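Local coordinates for oligopeptide-binding protein AppA (PDB 1XOC) that binds oligopeptides for uptake by a binding protein-dependent transport system of Bacillus subtilis that can serve sporulation and genetic competence, at residues 264-269 against 417-422; 429-434 against 481-486. One frame throughout, in Å; residues are numbered along the deposited sequence. Where two conformers were deposited one is given.

Interaction 1: residues 264-269 against 417-422; sequences LSYVYI and MGWSLS
Tyr266 and Tyr268 share one face of an antiparallel strand pair with Met417 and Trp419, and their rings interlock like uneven teeth. Tyr268 N and Met417 O (2.9 Å) and Trp419 N and Tyr266 O (3.0 Å) are among the backbone bonds that set the register. Both tyrosines hold CG between backbone N and carbonyl carbon (chi1 62° and 66°), and their ring ends come nearer the neighbouring strand. The Trp419 indole turns its edge to the Tyr266 face in an offset edge-to-face pair, with Trp419 CD1 3.5 Å from Tyr266 OH. Against Tyr268 the indole is almost parallel but slid aside. On its other flank Tyr268 is met by Met417, whose CG lies 3.5 Å from Tyr268 OH. A water sits over the centre of an indole face and links the Tyr268 OH that donates to it (2.7 Å) to Gly418 O. An alanine in place of Tyr268 would probably open a gap between Met417 and Trp419 and cost this water a hydrogen-bond partner. Beyond the strand end Leu421 fills the next hollow, CD2 lying 3.6 Å from Tyr266 CE2. On the opposite face, in the conformer given, Ser265 OG donates to Trp419 O (2.8 Å) from above the carbonyl plane, and Gly418 keeps the surface low opposite Val267. Ser265 and Val267 each pack on an aromatic side chain of the bound peptide, whose strand pairs antiparallel with Gly418 to Ser420 and extends the sheet. Strand 483-496 borders 265-271, Tyr483 stacking on Tyr268 and bonding Trp419 NE1, while Met417 rests on helix 398-405.

Interaction 2: residues 429-434 against 481-486; sequences DIFHSS and QPYTFL
A helix-on-strand contact joins the end of short helix 428-431 to the beginning of strand 483-496: Ile430 and Phe431 press on Pro482 and Tyr483. No hydrogen bond crosses between the segments, and the fit is van der Waals packing, mostly of apolar groups. Phe431 reaches over with the far end of its ring. Its CE1 stands above one face of Tyr483, displaced toward the rim, and Phe431 CZ comes 3.6 Å from Tyr483 CE2. The two planes meet at 55°, an oblique arrangement. In Tyr483 a chi2 of -19° leaves CD1 nearly eclipsing CA, less usual for a tyrosine than a ring turned near 90°. Pro482 CG closes on Phe431 CE1 at 3.8 Å, the two side chains crossing at about a right angle. Gln481, with positive phi, is the first residue to leave helical geometry after helix 463-480, and Pro482 follows directly, so the chain passes from helix to sheet strand within two residues just where Phe431 arrives. Ile430 supplies the third side: its CG2 lies over the centre of the Phe431 ring and 3.2 Å from Tyr483 OH, while that hydroxyl is hydrogen-bonded to Trp419 NE1. Farther along the strand Phe485 takes Tyr483 CB over the centre of its ring, and Phe431 CZ lies near the plane of the Phe485 ring at its edge, a loose 4.5 Å from Phe485 CZ. Ile477 of helix 463-480 touches Phe431, Pro482 and Phe485, Met454 of helix 448-457 adds to the packing on Phe431, and Tyr266 touches both Phe431 and Tyr483. A polar side chain of the bound peptide packs on Ile430.

Overall arrangement
Of the segments involved, strand 265-271 comes first from the N terminus; interaction 1 closes a loop of 147 residues, with more helix than strand, when strand 414-420 pairs with it. A short connection then leads to helix 428-431, where interaction 2 opens; it closes over 46 residues, mostly helical, as strand 483-496 begins. The two loops stand in series, neither nested nor crossed. They meet in space nevertheless, centres about 11 Å apart, because strand 265-271 pairs with both 414-420 and 483-496. Ile269 N and Thr484 O, 2.8 Å apart, probably share a hydrogen bond there. Together the contacts tie helix 428-431 to the sheet beside the bound peptide.

Interaction 1: residues 264-269 against 417-422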
loop_
_atom_site.group_PDB
_atom_site.type_symbol
_atom_site.label_atom_id
_atom_site.label_comp_id
_atom_site.label_asym_id
_atom_site.label_seq_id
_atom_site.Cartn_x
_atom_site.Cartn_y
_atom_site.Cartn_z
ATOM N N LEU A 264 -2.559 -3.572 8.628
ATOM C CA LEU A 264 -1.451 -4.312 7.996
ATOM C C LEU A 264 -0.517 -3.312 7.295
ATOM O O LEU A 264 -0.523 -3.172 6.082
ATOM C CB LEU A 264 -1.981 -5.381 7.019
ATOM C CG LEU A 264 -0.964 -6.386 6.503
ATOM C CD1 LEU A 264 -0.658 -7.415 7.565
ATOM C CD2 LEU A 264 -1.498 -7.098 5.287
ATOM N N SER A 265 0.279 -2.615 8.088
ATOM C CA SER A 265 0.938 -1.400 7.620
ATOM C C SER A 265 2.069 -1.054 8.564
ATOM O O SER A 265 2.104 -1.503 9.727
ATOM C CB SER A 265 -0.064 -0.265 7.603
ATOM O OG SER A 265 0.571 0.966 7.339
ATOM N N TYR A 266 2.998 -0.232 8.063
ATOM C CA TYR A 266 3.865 0.539 8.957
ATOM C C TYR A 266 4.108 1.900 8.309
ATOM O O TYR A 266 3.992 2.041 7.086
ATOM C CB TYR A 266 5.178 -0.183 9.342
ATOM C CG TYR A 266 6.105 -0.500 8.185
ATOM C CD1 TYR A 266 6.934 0.481 7.616
ATOM C CD2 TYR A 266 6.163 -1.774 7.658
ATOM C CE1 TYR A 266 7.775 0.173 6.560
ATOM C CE2 TYR A 266 7.001 -2.093 6.601
ATOM C CZ TYR A 266 7.810 -1.095 6.056
ATOM O OH TYR A 266 8.643 -1.409 5.001
ATOM N N VAL A 267 4.471 2.850 9.158
ATOM C CA VAL A 267 4.813 4.217 8.742
ATOM C C VAL A 267 6.310 4.358 9.001
ATOM O O VAL A 267 6.839 3.788 9.964
ATOM C CB VAL A 267 3.953 5.243 9.510
ATOM C CG1 VAL A 267 4.391 6.668 9.236
ATOM C CG2 VAL A 267 2.472 5.046 9.133
ATOM N N TYR A 268 6.980 5.117 8.142
ATOM C CA TYR A 268 8.428 5.162 8.108
ATOM C C TYR A 268 8.894 6.495 7.547
ATOM O O TYR A 268 8.131 7.233 6.984
ATOM C CB TYR A 268 8.970 4.017 7.250
ATOM C CG TYR A 268 8.626 4.112 5.786
ATOM C CD1 TYR A 268 7.440 3.627 5.300
ATOM C CD2 TYR A 268 9.489 4.704 4.891
ATOM C CE1 TYR A 268 7.137 3.717 3.973
ATOM C CE2 TYR A 268 9.189 4.811 3.573
ATOM C CZ TYR A 268 8.013 4.318 3.109
ATOM O OH TYR A 268 7.704 4.413 1.788
ATOM N N ILE A 269 10.174 6.780 7.726
ATOM C CA ILE A 269 10.847 7.799 6.951
ATOM C C ILE A 269 11.728 7.147 5.920
ATOM O O ILE A 269 12.596 6.369 6.255
ATOM C CB ILE A 269 11.710 8.705 7.842
ATOM C CG1 ILE A 269 10.897 9.260 8.999
ATOM C CG2 ILE A 269 12.351 9.812 7.009
ATOM C CD1 ILE A 269 11.720 10.001 10.018
ATOM N N MET A 417 6.022 8.395 5.227
ATOM C CA MET A 417 5.175 7.646 4.284
ATOM C C MET A 417 4.765 6.356 4.940
ATOM O O MET A 417 5.321 6.007 5.971
ATOM C CB MET A 417 5.930 7.373 3.000
ATOM C CG MET A 417 5.174 6.793 1.820
ATOM S SD MET A 417 3.586 7.500 1.456
ATOM C CE MET A 417 3.967 9.221 1.261
ATOM N N GLY A 418 3.739 5.715 4.396
ATOM C CA GLY A 418 3.415 4.368 4.838
ATOM C C GLY A 418 3.310 3.350 3.724
ATOM O O GLY A 418 3.085 3.689 2.570
ATOM N N TRP A 419 3.438 2.082 4.107
ATOM C CA TRP A 419 3.082 0.929 3.250
ATOM C C TRP A 419 1.834 0.227 3.770
ATOM O O TRP A 419 1.731 -0.021 4.950
ATOM C CB TRP A 419 4.215 -0.117 3.235
ATOM C CG TRP A 419 5.398 0.280 2.386
ATOM C CD1 TRP A 419 6.683 0.500 2.804
ATOM C CD2 TRP A 419 5.405 0.484 0.967
ATOM N NE1 TRP A 419 7.475 0.857 1.738
ATOM C CE2 TRP A 419 6.718 0.870 0.602
ATOM C CE3 TRP A 419 4.439 0.397 -0.012
ATOM C CZ2 TRP A 419 7.082 1.122 -0.714
ATOM C CZ3 TRP A 419 4.804 0.666 -1.336
ATOM C CH2 TRP A 419 6.104 1.049 -1.657
ATOM N N SER A 420 0.889 -0.047 2.885
ATOM C CA SER A 420 -0.120 -1.104 3.087
ATOM C C SER A 420 0.536 -2.388 2.601
ATOM O O SER A 420 0.740 -2.586 1.416
ATOM C CB SER A 420 -1.363 -0.804 2.269
ATOM O OG SER A 420 -2.259 -1.880 2.378
ATOM N N LEU A 421 0.889 -3.262 3.530
ATOM C CA LEU A 421 1.768 -4.350 3.192
ATOM C C LEU A 421 1.098 -5.439 2.411
ATOM O O LEU A 421 -0.102 -5.614 2.455
ATOM C CB LEU A 421 2.389 -4.920 4.470
ATOM C CG LEU A 421 3.321 -3.920 5.161
ATOM C CD1 LEU A 421 3.589 -4.308 6.601
ATOM C CD2 LEU A 421 4.632 -3.742 4.406
ATOM N N SER A 422 1.894 -6.184 1.663
ATOM C CA SER A 422 1.372 -7.379 1.032
ATOM C C SER A 422 0.933 -8.380 2.094
ATOM O O SER A 422 1.569 -8.502 3.159
ATOM C CB SER A 422 2.444 -8.028 0.167
ATOM O OG SER A 422 1.869 -9.110 -0.534
HETATM O O HOH W 1 5.279 3.703 0.729
#

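Interaction 2: residues 429-434 against 481-486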
loop_
_atom_site.group_PDB
_atom_site.type_symbol
_atom_site.label_atom_id
_atom_site.label_comp_id
_atom_site.label_asym_id
_atom_site.label_seq_id
_atom_site.Cartn_x
_atom_site.Cartn_y
_atom_site.Cartn_z
ATOM N N ASP A 429 10.015 -6.935 -3.170
ATOM C CA ASP A 429 9.379 -5.902 -3.985
ATOM C C ASP A 429 9.844 -4.510 -3.592
ATOM O O ASP A 429 9.889 -3.612 -4.429
ATOM C CB ASP A 429 7.830 -5.982 -3.887
ATOM C CG ASP A 429 7.238 -7.173 -4.634
ATOM O OD1 ASP A 429 7.988 -7.876 -5.347
ATOM O OD2 ASP A 429 5.983 -7.409 -4.535
ATOM N N ILE A 430 10.171 -4.332 -2.319
ATOM C CA ILE A 430 10.489 -3.026 -1.758
ATOM C C ILE A 430 11.994 -2.790 -1.574
ATOM O O ILE A 430 12.451 -1.667 -1.728
ATOM C CB ILE A 430 9.736 -2.841 -0.401
ATOM C CG1 ILE A 430 8.209 -2.787 -0.660
ATOM C CG2 ILE A 430 10.202 -1.600 0.316
ATOM C CD1 ILE A 430 7.367 -2.805 0.637
ATOM N N PHE A 431 12.752 -3.827 -1.258
ATOM C CA PHE A 431 14.176 -3.673 -0.881
ATOM C C PHE A 431 15.216 -4.320 -1.789
ATOM O O PHE A 431 16.422 -4.038 -1.660
ATOM C CB PHE A 431 14.397 -4.138 0.558
ATOM C CG PHE A 431 13.640 -3.329 1.597
ATOM C CD1 PHE A 431 13.952 -2.001 1.838
ATOM C CD2 PHE A 431 12.612 -3.900 2.325
ATOM C CE1 PHE A 431 13.246 -1.270 2.800
ATOM C CE2 PHE A 431 11.900 -3.151 3.272
ATOM C CZ PHE A 431 12.255 -1.842 3.510
ATOM N N HIS A 432 14.818 -5.210 -2.693
ATOM C CA HIS A 432 15.802 -5.764 -3.633
ATOM C C HIS A 432 16.255 -4.660 -4.622
ATOM O O HIS A 432 15.451 -3.892 -5.116
ATOM C CB HIS A 432 15.236 -6.980 -4.353
ATOM C CG HIS A 432 16.274 -7.763 -5.080
ATOM N ND1 HIS A 432 16.818 -8.935 -4.590
ATOM C CD2 HIS A 432 16.863 -7.553 -6.274
ATOM C CE1 HIS A 432 17.701 -9.396 -5.452
ATOM N NE2 HIS A 432 17.761 -8.572 -6.479
ATOM N N SER A 433 17.553 -4.558 -4.877
ATOM C CA SER A 433 18.076 -3.471 -5.719
ATOM C C SER A 433 17.594 -3.496 -7.167
ATOM O O SER A 433 17.648 -2.482 -7.870
ATOM C CB SER A 433 19.604 -3.467 -5.690
ATOM O OG SER A 433 20.143 -4.612 -6.283
ATOM N N SER A 434 17.163 -4.658 -7.634
ATOM C CA SER A 434 16.561 -4.798 -8.964
ATOM C C SER A 434 15.263 -3.997 -9.103
ATOM O O SER A 434 14.810 -3.773 -10.239
ATOM C CB SER A 434 16.282 -6.274 -9.294
ATOM O OG SER A 434 15.195 -6.800 -8.547
ATOM N N GLN A 481 19.215 0.372 7.910
ATOM C CA GLN A 481 18.327 1.508 8.086
ATOM C C GLN A 481 18.059 2.237 6.761
ATOM O O GLN A 481 18.243 3.453 6.676
ATOM C CB GLN A 481 18.878 2.491 9.121
ATOM C CG GLN A 481 18.918 1.934 10.547
ATOM C CD GLN A 481 17.537 1.770 11.152
ATOM O OE1 GLN A 481 16.894 2.768 11.502
ATOM N NE2 GLN A 481 17.090 0.523 11.315
ATOM N N PRO A 482 17.563 1.512 5.737
ATOM C CA PRO A 482 17.186 2.229 4.523
ATOM C C PRO A 482 16.015 3.185 4.808
ATOM O O PRO A 482 15.852 4.214 4.130
ATOM C CB PRO A 482 16.776 1.112 3.580
ATOM C CG PRO A 482 16.356 -0.029 4.490
ATOM C CD PRO A 482 17.280 0.065 5.645
ATOM N N TYR A 483 15.219 2.818 5.810
ATOM C CA TYR A 483 14.197 3.663 6.399
ATOM C C TYR A 483 14.498 3.819 7.889
ATOM O O TYR A 483 15.156 2.960 8.482
ATOM C CB TYR A 483 12.811 3.000 6.363
ATOM C CG TYR A 483 12.196 2.580 5.040
ATOM C CD1 TYR A 483 12.609 3.079 3.819
ATOM C CD2 TYR A 483 11.143 1.661 5.030
ATOM C CE1 TYR A 483 11.979 2.702 2.632
ATOM C CE2 TYR A 483 10.506 1.275 3.840
ATOM C CZ TYR A 483 10.913 1.793 2.659
ATOM O OH TYR A 483 10.275 1.381 1.506
ATOM N N THR A 484 13.970 4.896 8.475
ATOM C CA THR A 484 13.682 4.943 9.893
ATOM C C THR A 484 12.262 4.425 10.064
ATOM O O THR A 484 11.294 5.046 9.618
ATOM C CB THR A 484 13.840 6.368 10.487
ATOM O OG1 THR A 484 15.205 6.743 10.379
ATOM C CG2 THR A 484 13.459 6.416 11.889
ATOM N N PHE A 485 12.130 3.282 10.706
ATOM C CA PHE A 485 10.826 2.715 10.929
ATOM C C PHE A 485 10.193 3.483 12.072
ATOM O O PHE A 485 10.839 3.709 13.085
ATOM C CB PHE A 485 10.955 1.209 11.223
ATOM C CG PHE A 485 11.508 0.440 10.063
ATOM C CD1 PHE A 485 12.877 0.161 9.987
ATOM C CD2 PHE A 485 10.692 0.055 9.019
ATOM C CE1 PHE A 485 13.409 -0.504 8.883
ATOM C CE2 PHE A 485 11.211 -0.606 7.928
ATOM C CZ PHE A 485 12.569 -0.893 7.860
ATOM N N LEU A 486 8.937 3.916 11.920
ATOM C CA LEU A 486 8.304 4.767 12.925
ATOM C C LEU A 486 7.313 4.010 13.802
ATOM O O LEU A 486 7.533 3.892 14.997
ATOM C CB LEU A 486 7.680 6.027 12.283
ATOM C CG LEU A 486 8.634 7.083 11.665
ATOM C CD1 LEU A 486 7.787 8.149 10.981
ATOM C CD2 LEU A 486 9.607 7.677 12.670
#